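PDB 5A99: polyhedrin from Operophtera brumata cypovirus 19, which builds the crystalline polyhedra, the occlusion bodies in which this insect cypovirus is embedded, by packing of its subunits, and binds ATP in the crystal. Local coordinates for residues N62-V67 / H86-L91; K77-S82 / G104-V109; I114-V119 / F236-R241. All coordinates share one frame; numbering follows the deposited sequence.

From the N terminus, strand 56-61 runs into the loop 62-67, which packs on helix 81-92 through residues 86-91; interaction 1 thereby closes the excursion between strand and helix. Interaction 2 opens inside that excursion, at residues 77-82 leading into the same helix, and closes past it on the loop 104-109, so the two cross along the chain. They also touch in space, their centres about 9 Å apart, Trp63 lying against Asn106 and reaching Glu107. Interaction 3 follows in series: the end of strand 110-116 meets residues 236-241, closing a span of 116 residues. Its centre is about 29 and 30 Å from those of interactions 1 and 2, and it ties the six-stranded sheet to the C-terminal segment.

Interaction 1 of 3, residues N62-V67 / H86-L91; sequences NWDQLV and HLRDGL
Trp63 points its CB toward helix 81-92 and sets CG anti to the backbone N (chi1 -180°), while Arg88 bends at chi3 (85°) and turns its NE near the same ring. Leu87 and Leu91 both cross the indole at about a right angle. Leu91 CD1 stands 3.3 Å off the plane, beyond the CE2-CZ2 edge, 3.6 Å from Trp63 CZ2. Val67 CG1, from the indole's own segment, covers the centre of the opposite face. Leu87 CD2 approaches Trp63 CH2 at 4.1 Å. The aliphatic part of Arg88 passes the six-membered ring, its CG 3.6 Å from Trp63 CZ3, and the guanidinium is inclined 32° to the indole. Beyond the indole, Asp64 CB rests over one face of the guanidinium, 3.7 Å from Arg88 NH2. The ion pair itself is long, Asp64 OD2 to Arg88 NH2 being 3.9 Å. Both charged groups have stronger partners: Arg88 NE bonds Tyr131 OH and NH1 bonds the carbonyl of Arg72 of the second subunit; the guanidinium of that same Arg72 forms a salt bridge with Asp64 OD1. Trp63 NE1 is satisfied by Glu107. The contact is thus apolar packing around a buried indole, with a loosely paired charge at its border whose two ends are held by other partners, Tyr131 for Arg88 and Arg72 of the second subunit for both.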
loop_
_atom_site.group_PDB
_atom_site.type_symbol
_atom_site.label_atom_id
_atom_site.label_comp_id
_atom_site.label_asym_id
_atom_site.label_seq_id
_atom_site.Cartn_x
_atom_site.Cartn_y
_atom_site.Cartn_z
ATOM N N ASN A 62 2.902 5.696 -9.219
ATOM C CA ASN A 62 3.907 5.549 -10.246
ATOM C C ASN A 62 3.262 5.804 -11.612
ATOM O O ASN A 62 2.035 5.812 -11.728
ATOM C CB ASN A 62 4.534 4.159 -10.180
ATOM C CG ASN A 62 5.821 4.076 -10.955
ATOM O OD1 ASN A 62 6.475 5.089 -11.200
ATOM N ND2 ASN A 62 6.194 2.868 -11.355
ATOM N N TRP A 63 4.091 6.020 -12.631
ATOM C CA TRP A 63 3.621 6.314 -13.986
ATOM C C TRP A 63 2.570 5.304 -14.467
ATOM O O TRP A 63 1.568 5.682 -15.077
ATOM C CB TRP A 63 4.817 6.336 -14.934
ATOM C CG TRP A 63 4.518 6.636 -16.385
ATOM C CD1 TRP A 63 4.447 7.872 -16.972
ATOM C CD2 TRP A 63 4.283 5.689 -17.423
ATOM N NE1 TRP A 63 4.180 7.747 -18.311
ATOM C CE2 TRP A 63 4.074 6.417 -18.618
ATOM C CE3 TRP A 63 4.231 4.285 -17.464
ATOM C CZ2 TRP A 63 3.811 5.795 -19.836
ATOM C CZ3 TRP A 63 3.975 3.668 -18.682
ATOM C CH2 TRP A 63 3.769 4.425 -19.850
ATOM N N ASP A 64 2.793 4.026 -14.179
ATOM C CA ASP A 64 1.900 2.988 -14.664
ATOM C C ASP A 64 0.617 2.890 -13.833
ATOM O O ASP A 64 -0.277 2.108 -14.147
ATOM C CB ASP A 64 2.617 1.633 -14.730
ATOM C CG ASP A 64 2.844 1.012 -13.359
ATOM O OD1 ASP A 64 3.105 1.764 -12.395
ATOM O OD2 ASP A 64 2.763 -0.234 -13.255
ATOM N N GLN A 65 0.518 3.697 -12.786
ATOM C CA GLN A 65 -0.724 3.796 -12.051
ATOM C C GLN A 65 -1.479 5.063 -12.425
ATOM O O GLN A 65 -2.587 5.277 -11.947
ATOM C CB GLN A 65 -0.438 3.736 -10.549
ATOM C CG GLN A 65 0.315 2.472 -10.169
ATOM C CD GLN A 65 0.882 2.530 -8.766
ATOM O OE1 GLN A 65 1.361 3.569 -8.319
ATOM N NE2 GLN A 65 0.822 1.413 -8.061
ATOM N N LEU A 66 -0.883 5.880 -13.300
ATOM C CA LEU A 66 -1.478 7.147 -13.740
ATOM C C LEU A 66 -1.941 7.108 -15.201
ATOM O O LEU A 66 -2.899 7.777 -15.581
ATOM C CB LEU A 66 -0.478 8.296 -13.558
ATOM C CG LEU A 66 -0.014 8.582 -12.119
ATOM C CD1 LEU A 66 1.180 9.535 -12.100
ATOM C CD2 LEU A 66 -1.156 9.124 -11.307
ATOM N N VAL A 67 -1.258 6.335 -16.026
ATOM C CA VAL A 67 -1.638 6.226 -17.427
ATOM C C VAL A 67 -2.973 5.486 -17.526
ATOM O O VAL A 67 -3.435 4.888 -16.551
ATOM C CB VAL A 67 -0.575 5.472 -18.234
ATOM C CG1 VAL A 67 0.735 6.226 -18.214
ATOM C CG2 VAL A 67 -0.393 4.053 -17.699
ATOM N N HIS A 86 9.361 -0.766 -24.391
ATOM C CA HIS A 86 10.338 0.096 -25.047
ATOM C C HIS A 86 10.120 1.552 -24.666
ATOM O O HIS A 86 11.069 2.310 -24.433
ATOM C CB HIS A 86 10.219 -0.032 -26.567
ATOM C CG HIS A 86 10.495 -1.408 -27.085
ATOM N ND1 HIS A 86 11.162 -2.367 -26.351
ATOM C CD2 HIS A 86 10.178 -1.992 -28.267
ATOM C CE1 HIS A 86 11.243 -3.481 -27.058
ATOM N NE2 HIS A 86 10.658 -3.279 -28.224
ATOM N N LEU A 87 8.853 1.939 -24.645
ATOM C CA LEU A 87 8.472 3.288 -24.267
ATOM C C LEU A 87 9.008 3.605 -22.869
ATOM O O LEU A 87 9.693 4.614 -22.664
ATOM C CB LEU A 87 6.951 3.420 -24.315
ATOM C CG LEU A 87 6.398 4.723 -23.741
ATOM C CD1 LEU A 87 7.012 5.912 -24.466
ATOM C CD2 LEU A 87 4.884 4.734 -23.807
ATOM N N ARG A 88 8.724 2.720 -21.921
ATOM C CA ARG A 88 9.116 2.931 -20.537
ATOM C C ARG A 88 10.622 2.971 -20.396
ATOM O O ARG A 88 11.143 3.810 -19.667
ATOM C CB ARG A 88 8.536 1.847 -19.646
ATOM C CG ARG A 88 7.031 1.947 -19.494
ATOM C CD ARG A 88 6.479 0.765 -18.732
ATOM N NE ARG A 88 6.552 0.955 -17.284
ATOM C CZ ARG A 88 6.014 0.127 -16.394
ATOM N NH1 ARG A 88 5.374 -0.974 -16.796
ATOM N NH2 ARG A 88 6.120 0.393 -15.104
ATOM N N ASP A 89 11.310 2.080 -21.120
ATOM C CA ASP A 89 12.772 2.079 -21.184
ATOM C C ASP A 89 13.287 3.504 -21.438
ATOM O O ASP A 89 14.177 3.982 -20.738
ATOM C CB ASP A 89 13.283 1.128 -22.287
ATOM C CG ASP A 89 13.094 -0.351 -21.946
ATOM O OD1 ASP A 89 12.791 -0.678 -20.780
ATOM O OD2 ASP A 89 13.277 -1.193 -22.857
ATOM N N GLY A 90 12.705 4.185 -22.425
ATOM C CA GLY A 90 13.094 5.555 -22.755
ATOM C C GLY A 90 12.684 6.608 -21.736
ATOM O O GLY A 90 13.412 7.583 -21.509
ATOM N N LEU A 91 11.524 6.433 -21.111
ATOM C CA LEU A 91 11.057 7.414 -20.116
ATOM C C LEU A 91 11.887 7.348 -18.843
ATOM O O LEU A 91 12.020 8.342 -18.127
ATOM C CB LEU A 91 9.575 7.214 -19.785
ATOM C CG LEU A 91 8.589 7.143 -20.961
ATOM C CD1 LEU A 91 7.130 7.022 -20.462
ATOM C CD2 LEU A 91 8.753 8.344 -21.888
#

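Interaction 2 of 3, residues K77-S82 / G104-V109; sequences KYYGRS and GMNEPV
Tyr79 OH accepts the one hydrogen bond between the segments, from Met105 N at 2.9 Å, nearly straight at 171°. Tyr79 CG lies anti to the carbonyl carbon (chi1 -61°), beside the backbone N. The amide arrives at the phenol ring's edge, near its plane. A second, local bond shapes the turn that presents this N-H: Gly104 N gives to Glu107 OE1 at 2.7 Å, on the carboxylate's anti side, and Gly104 to Glu107 form a type I beta turn. Two carbons, Gly104 CA and Met105 CG, also touch Tyr79 OH, each at 3.5 Å. Asn106 OD1 lies in the ring plane, 3.9 Å from Tyr79 CE2, its amide turned 79° to the ring; this buried oxygen has no polar partner in the model. Tyr78 adds looser packing, its CD2 4.1 Å from Met105 CB, and the two side chains cross at about a right angle. Tyr78 CB lies over one face of the Tyr79 ring, toward the rim. The two tyrosines occupy the approach to helix 81-92, with Gly80 at its N-cap position, and the turn precedes strand 110-116 of the six-stranded sheet. Asn106 also touches Leu84 on that helix, and Glu107 packs on Leu91 about two turns further along.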
loop_
_atom_site.group_PDB
_atom_site.type_symbol
_atom_site.label_atom_id
_atom_site.label_comp_id
_atom_site.label_asym_id
_atom_site.label_seq_id
_atom_site.Cartn_x
_atom_site.Cartn_y
_atom_site.Cartn_z
ATOM N N LYS A 77 -6.901 -0.636 -25.140
ATOM C CA LYS A 77 -5.620 -1.206 -25.570
ATOM C C LYS A 77 -5.022 -0.398 -26.715
ATOM O O LYS A 77 -5.604 -0.316 -27.797
ATOM C CB LYS A 77 -5.762 -2.667 -26.000
ATOM C CG LYS A 77 -4.425 -3.316 -26.355
ATOM C CD LYS A 77 -4.527 -4.839 -26.472
ATOM C CE LYS A 77 -3.164 -5.483 -26.748
ATOM N NZ LYS A 77 -2.595 -5.122 -28.085
ATOM N N TYR A 78 -3.849 0.184 -26.470
ATOM C CA TYR A 78 -3.153 1.000 -27.466
ATOM C C TYR A 78 -1.804 0.399 -27.872
ATOM O O TYR A 78 -1.288 0.717 -28.938
ATOM C CB TYR A 78 -2.929 2.422 -26.925
ATOM C CG TYR A 78 -4.195 3.096 -26.444
ATOM C CD1 TYR A 78 -5.361 3.031 -27.194
ATOM C CD2 TYR A 78 -4.229 3.779 -25.235
ATOM C CE1 TYR A 78 -6.520 3.634 -26.764
ATOM C CE2 TYR A 78 -5.393 4.387 -24.792
ATOM C CZ TYR A 78 -6.539 4.305 -25.563
ATOM O OH TYR A 78 -7.712 4.889 -25.135
ATOM N N TYR A 79 -1.226 -0.449 -27.019
ATOM C CA TYR A 79 0.117 -0.982 -27.281
ATOM C C TYR A 79 0.288 -2.459 -26.949
ATOM O O TYR A 79 -0.329 -2.976 -26.015
ATOM C CB TYR A 79 1.168 -0.201 -26.477
ATOM C CG TYR A 79 1.238 1.272 -26.802
ATOM C CD1 TYR A 79 1.540 1.707 -28.088
ATOM C CD2 TYR A 79 1.007 2.224 -25.825
ATOM C CE1 TYR A 79 1.600 3.046 -28.393
ATOM C CE2 TYR A 79 1.064 3.573 -26.115
ATOM C CZ TYR A 79 1.358 3.980 -27.403
ATOM O OH TYR A 79 1.420 5.326 -27.689
ATOM N N GLY A 80 1.168 -3.116 -27.700
ATOM C CA GLY A 80 1.606 -4.456 -27.363
ATOM C C GLY A 80 2.578 -4.401 -26.202
ATOM O O GLY A 80 3.037 -3.320 -25.813
ATOM N N ARG A 81 2.878 -5.566 -25.636
ATOM C CA ARG A 81 3.726 -5.654 -24.447
ATOM C C ARG A 81 5.098 -5.062 -24.695
ATOM O O ARG A 81 5.667 -4.382 -23.834
ATOM C CB ARG A 81 3.884 -7.113 -24.021
ATOM C CG ARG A 81 2.679 -7.698 -23.315
ATOM C CD ARG A 81 2.961 -9.115 -22.876
ATOM N NE ARG A 81 3.455 -9.934 -23.982
ATOM C CZ ARG A 81 2.673 -10.689 -24.751
ATOM N NH1 ARG A 81 1.359 -10.727 -24.535
ATOM N NH2 ARG A 81 3.202 -11.412 -25.729
ATOM N N SER A 82 5.634 -5.335 -25.877
ATOM C CA SER A 82 6.976 -4.916 -26.218
ATOM C C SER A 82 7.042 -3.420 -26.455
ATOM O O SER A 82 7.973 -2.759 -25.991
ATOM C CB SER A 82 7.451 -5.665 -27.454
ATOM O OG SER A 82 7.732 -7.008 -27.103
ATOM N N GLY A 104 3.184 8.511 -24.928
ATOM C CA GLY A 104 2.230 7.429 -25.039
ATOM C C GLY A 104 0.822 7.954 -25.180
ATOM O O GLY A 104 0.459 8.963 -24.566
ATOM N N MET A 105 0.032 7.273 -26.005
ATOM C CA MET A 105 -1.392 7.552 -26.102
ATOM C C MET A 105 -2.050 7.347 -24.743
ATOM O O MET A 105 -3.102 7.917 -24.463
ATOM C CB MET A 105 -2.037 6.625 -27.124
ATOM C CG MET A 105 -1.606 6.882 -28.542
ATOM S SD MET A 105 -1.646 8.643 -28.954
ATOM C CE MET A 105 -1.410 8.552 -30.730
ATOM N N ASN A 106 -1.407 6.545 -23.896
ATOM C CA ASN A 106 -1.967 6.192 -22.593
ATOM C C ASN A 106 -1.707 7.248 -21.528
ATOM O O ASN A 106 -2.230 7.148 -20.425
ATOM C CB ASN A 106 -1.420 4.827 -22.119
ATOM C CG ASN A 106 0.114 4.780 -22.083
ATOM O OD1 ASN A 106 0.788 5.550 -22.773
ATOM N ND2 ASN A 106 0.665 3.859 -21.291
ATOM N N GLU A 107 -0.898 8.248 -21.858
ATOM C CA GLU A 107 -0.470 9.243 -20.873
ATOM C C GLU A 107 -1.427 10.428 -20.768
ATOM O O GLU A 107 -2.005 10.854 -21.761
ATOM C CB GLU A 107 0.920 9.767 -21.232
ATOM C CG GLU A 107 2.032 8.718 -21.189
ATOM C CD GLU A 107 3.391 9.342 -21.414
ATOM O OE1 GLU A 107 3.686 9.718 -22.562
ATOM O OE2 GLU A 107 4.157 9.485 -20.440
ATOM N N PRO A 108 -1.568 10.979 -19.555
ATOM C CA PRO A 108 -2.472 12.098 -19.278
ATOM C C PRO A 108 -1.936 13.401 -19.861
ATOM O O PRO A 108 -0.723 13.602 -19.956
ATOM C CB PRO A 108 -2.496 12.155 -17.744
ATOM C CG PRO A 108 -1.153 11.631 -17.336
ATOM C CD PRO A 108 -0.800 10.581 -18.361
ATOM N N VAL A 109 -2.848 14.273 -20.262
ATOM C CA VAL A 109 -2.486 15.576 -20.786
ATOM C C VAL A 109 -2.269 16.575 -19.659
ATOM O O VAL A 109 -1.380 17.425 -19.712
ATOM C CB VAL A 109 -3.606 16.101 -21.704
ATOM C CG1 VAL A 109 -3.234 17.460 -22.277
ATOM C CG2 VAL A 109 -3.873 15.110 -22.807
#

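Interaction 3 of 3, residues I114-V119 / F236-R241; sequences IVQGDV and FQYLYR
Gln116 uses both ends of its carboxamide to grip the backbone of residues 237-239. Leu239 N donates to Gln116 OE1 at 2.8 Å, from 22° off the carbonyl plane. Gln116 NE2 gives a nearly straight bond to Gln237 O (3.1 Å, 176°), the acceptor lying in the amide plane. An extended side chain, with CG anti to the backbone N (chi1 178°), spans the distance from the strand. One water donates to Gln116 OE1 at 2.7 Å and also to Leu239 O, so the amide oxygen accepts twice. Leu239 CB makes van der Waals contact with Gln116 OE1 at 3.6 Å. The apolar pair is Ile114 CD1 and Tyr240 CD1, 3.6 Å apart, their side chains crossing at about a right angle. The Tyr240 ring also stacks on Trp233, and its hydroxyl bonds Glu225 and Tyr40. Gln237, just past helix 225-236, has positive phi and completes a Schellman motif; its side-chain oxygen accepts from Met141 N of the third subunit. The Gln116 amide thus pins this irregular segment to the end of strand 110-116 through an N-H and a C=O two residues apart: the bonds satisfy polar groups of a largely buried contact and fix the amide's rotation.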
loop_
_atom_site.group_PDB
_atom_site.type_symbol
_atom_site.label_atom_id
_atom_site.label_comp_id
_atom_site.label_asym_id
_atom_site.label_seq_id
_atom_site.Cartn_x
_atom_site.Cartn_y
_atom_site.Cartn_z
ATOM N N ILE A 114 -7.632 18.110 -6.112
ATOM C CA ILE A 114 -8.616 18.728 -5.233
ATOM C C ILE A 114 -8.624 18.085 -3.858
ATOM O O ILE A 114 -8.751 16.864 -3.722
ATOM C CB ILE A 114 -10.056 18.646 -5.810
ATOM C CG1 ILE A 114 -10.091 19.187 -7.240
ATOM C CG2 ILE A 114 -11.036 19.432 -4.934
ATOM C CD1 ILE A 114 -11.251 18.678 -8.037
ATOM N N VAL A 115 -8.480 18.927 -2.840
ATOM C CA VAL A 115 -8.605 18.503 -1.458
ATOM C C VAL A 115 -9.872 19.139 -0.900
ATOM O O VAL A 115 -10.188 20.284 -1.198
ATOM C CB VAL A 115 -7.381 18.908 -0.614
ATOM C CG1 VAL A 115 -6.139 18.178 -1.119
ATOM C CG2 VAL A 115 -7.178 20.416 -0.639
ATOM N N GLN A 116 -10.619 18.356 -0.139
ATOM C CA GLN A 116 -11.901 18.786 0.397
ATOM C C GLN A 116 -12.091 18.267 1.811
ATOM O O GLN A 116 -11.676 17.158 2.135
ATOM C CB GLN A 116 -13.043 18.282 -0.487
ATOM C CG GLN A 116 -14.424 18.656 0.030
ATOM C CD GLN A 116 -15.558 18.136 -0.868
ATOM O OE1 GLN A 116 -15.473 18.198 -2.093
ATOM N NE2 GLN A 116 -16.624 17.640 -0.253
ATOM N N GLY A 117 -12.742 19.077 2.635
ATOM C CA GLY A 117 -12.930 18.782 4.039
ATOM C C GLY A 117 -12.274 19.863 4.867
ATOM O O GLY A 117 -11.848 20.888 4.321
ATOM N N ASP A 118 -12.212 19.652 6.183
ATOM C CA ASP A 118 -11.538 20.591 7.065
ATOM C C ASP A 118 -10.057 20.279 6.986
ATOM O O ASP A 118 -9.477 19.675 7.894
ATOM C CB ASP A 118 -12.036 20.460 8.508
ATOM C CG ASP A 118 -11.433 21.502 9.423
ATOM O OD1 ASP A 118 -11.137 22.610 8.932
ATOM O OD2 ASP A 118 -11.251 21.214 10.627
ATOM N N VAL A 119 -9.441 20.664 5.877
ATOM C CA VAL A 119 -8.055 20.296 5.668
ATOM C C VAL A 119 -7.104 21.323 6.275
ATOM O O VAL A 119 -7.399 22.521 6.345
ATOM C CB VAL A 119 -7.721 20.096 4.168
ATOM C CG1 VAL A 119 -8.713 19.163 3.520
ATOM C CG2 VAL A 119 -7.696 21.397 3.451
ATOM N N PHE A 236 -22.070 12.863 -5.612
ATOM C CA PHE A 236 -21.412 12.443 -4.373
ATOM C C PHE A 236 -21.041 13.615 -3.464
ATOM O O PHE A 236 -20.462 13.420 -2.395
ATOM C CB PHE A 236 -20.151 11.622 -4.706
ATOM C CG PHE A 236 -20.436 10.330 -5.438
ATOM C CD1 PHE A 236 -21.395 9.448 -4.972
ATOM C CD2 PHE A 236 -19.761 10.014 -6.605
ATOM C CE1 PHE A 236 -21.662 8.269 -5.653
ATOM C CE2 PHE A 236 -20.032 8.849 -7.288
ATOM C CZ PHE A 236 -20.982 7.979 -6.817
ATOM N N GLN A 237 -21.362 14.834 -3.889
ATOM C CA GLN A 237 -21.060 16.024 -3.088
ATOM C C GLN A 237 -19.553 16.279 -2.996
ATOM O O GLN A 237 -19.024 16.710 -1.956
ATOM C CB GLN A 237 -21.671 15.895 -1.693
ATOM C CG GLN A 237 -21.892 17.224 -1.024
ATOM C CD GLN A 237 -22.488 17.105 0.348
ATOM O OE1 GLN A 237 -22.253 16.132 1.069
ATOM N NE2 GLN A 237 -23.255 18.117 0.733
ATOM N N TYR A 238 -18.860 15.996 -4.095
ATOM C CA TYR A 238 -17.455 16.350 -4.234
ATOM C C TYR A 238 -17.352 17.634 -5.051
ATOM O O TYR A 238 -17.724 17.666 -6.230
ATOM C CB TYR A 238 -16.697 15.232 -4.941
ATOM C CG TYR A 238 -16.497 14.015 -4.084
ATOM C CD1 TYR A 238 -16.014 14.138 -2.794
ATOM C CD2 TYR A 238 -16.816 12.746 -4.556
ATOM C CE1 TYR A 238 -15.826 13.041 -2.003
ATOM C CE2 TYR A 238 -16.639 11.629 -3.765
ATOM C CZ TYR A 238 -16.140 11.784 -2.491
ATOM O OH TYR A 238 -15.958 10.688 -1.695
ATOM N N LEU A 239 -16.879 18.695 -4.413
ATOM C CA LEU A 239 -16.740 19.992 -5.067
ATOM C C LEU A 239 -15.728 19.881 -6.207
ATOM O O LEU A 239 -14.738 19.165 -6.101
ATOM C CB LEU A 239 -16.339 21.062 -4.042
ATOM C CG LEU A 239 -17.351 21.258 -2.908
ATOM C CD1 LEU A 239 -16.912 22.348 -1.938
ATOM C CD2 LEU A 239 -18.733 21.579 -3.471
ATOM N N TYR A 240 -16.003 20.566 -7.312
ATOM C CA TYR A 240 -15.240 20.370 -8.536
ATOM C C TYR A 240 -15.308 21.590 -9.445
ATOM O O TYR A 240 -16.323 22.300 -9.501
ATOM C CB TYR A 240 -15.755 19.125 -9.289
ATOM C CG TYR A 240 -15.022 18.832 -10.577
ATOM C CD1 TYR A 240 -13.776 18.236 -10.563
ATOM C CD2 TYR A 240 -15.587 19.142 -11.808
ATOM C CE1 TYR A 240 -13.095 17.973 -11.731
ATOM C CE2 TYR A 240 -14.920 18.876 -12.986
ATOM C CZ TYR A 240 -13.667 18.293 -12.938
ATOM O OH TYR A 240 -12.987 18.013 -14.092
ATOM N N ARG A 241 -14.218 21.814 -10.167
ATOM C CA ARG A 241 -14.090 22.946 -11.069
ATOM C C ARG A 241 -13.912 22.427 -12.498
ATOM O O ARG A 241 -12.977 21.676 -12.774
ATOM C CB ARG A 241 -12.874 23.768 -10.648
ATOM C CG ARG A 241 -12.955 25.242 -10.924
ATOM C CD ARG A 241 -11.757 25.965 -10.286
ATOM N NE ARG A 241 -12.093 26.532 -8.980
ATOM C CZ ARG A 241 -13.024 27.462 -8.829
ATOM N NH1 ARG A 241 -13.674 27.901 -9.895
ATOM N NH2 ARG A 241 -13.301 27.952 -7.636
HETATM O O HOH W 1 -13.628 17.607 -3.978
#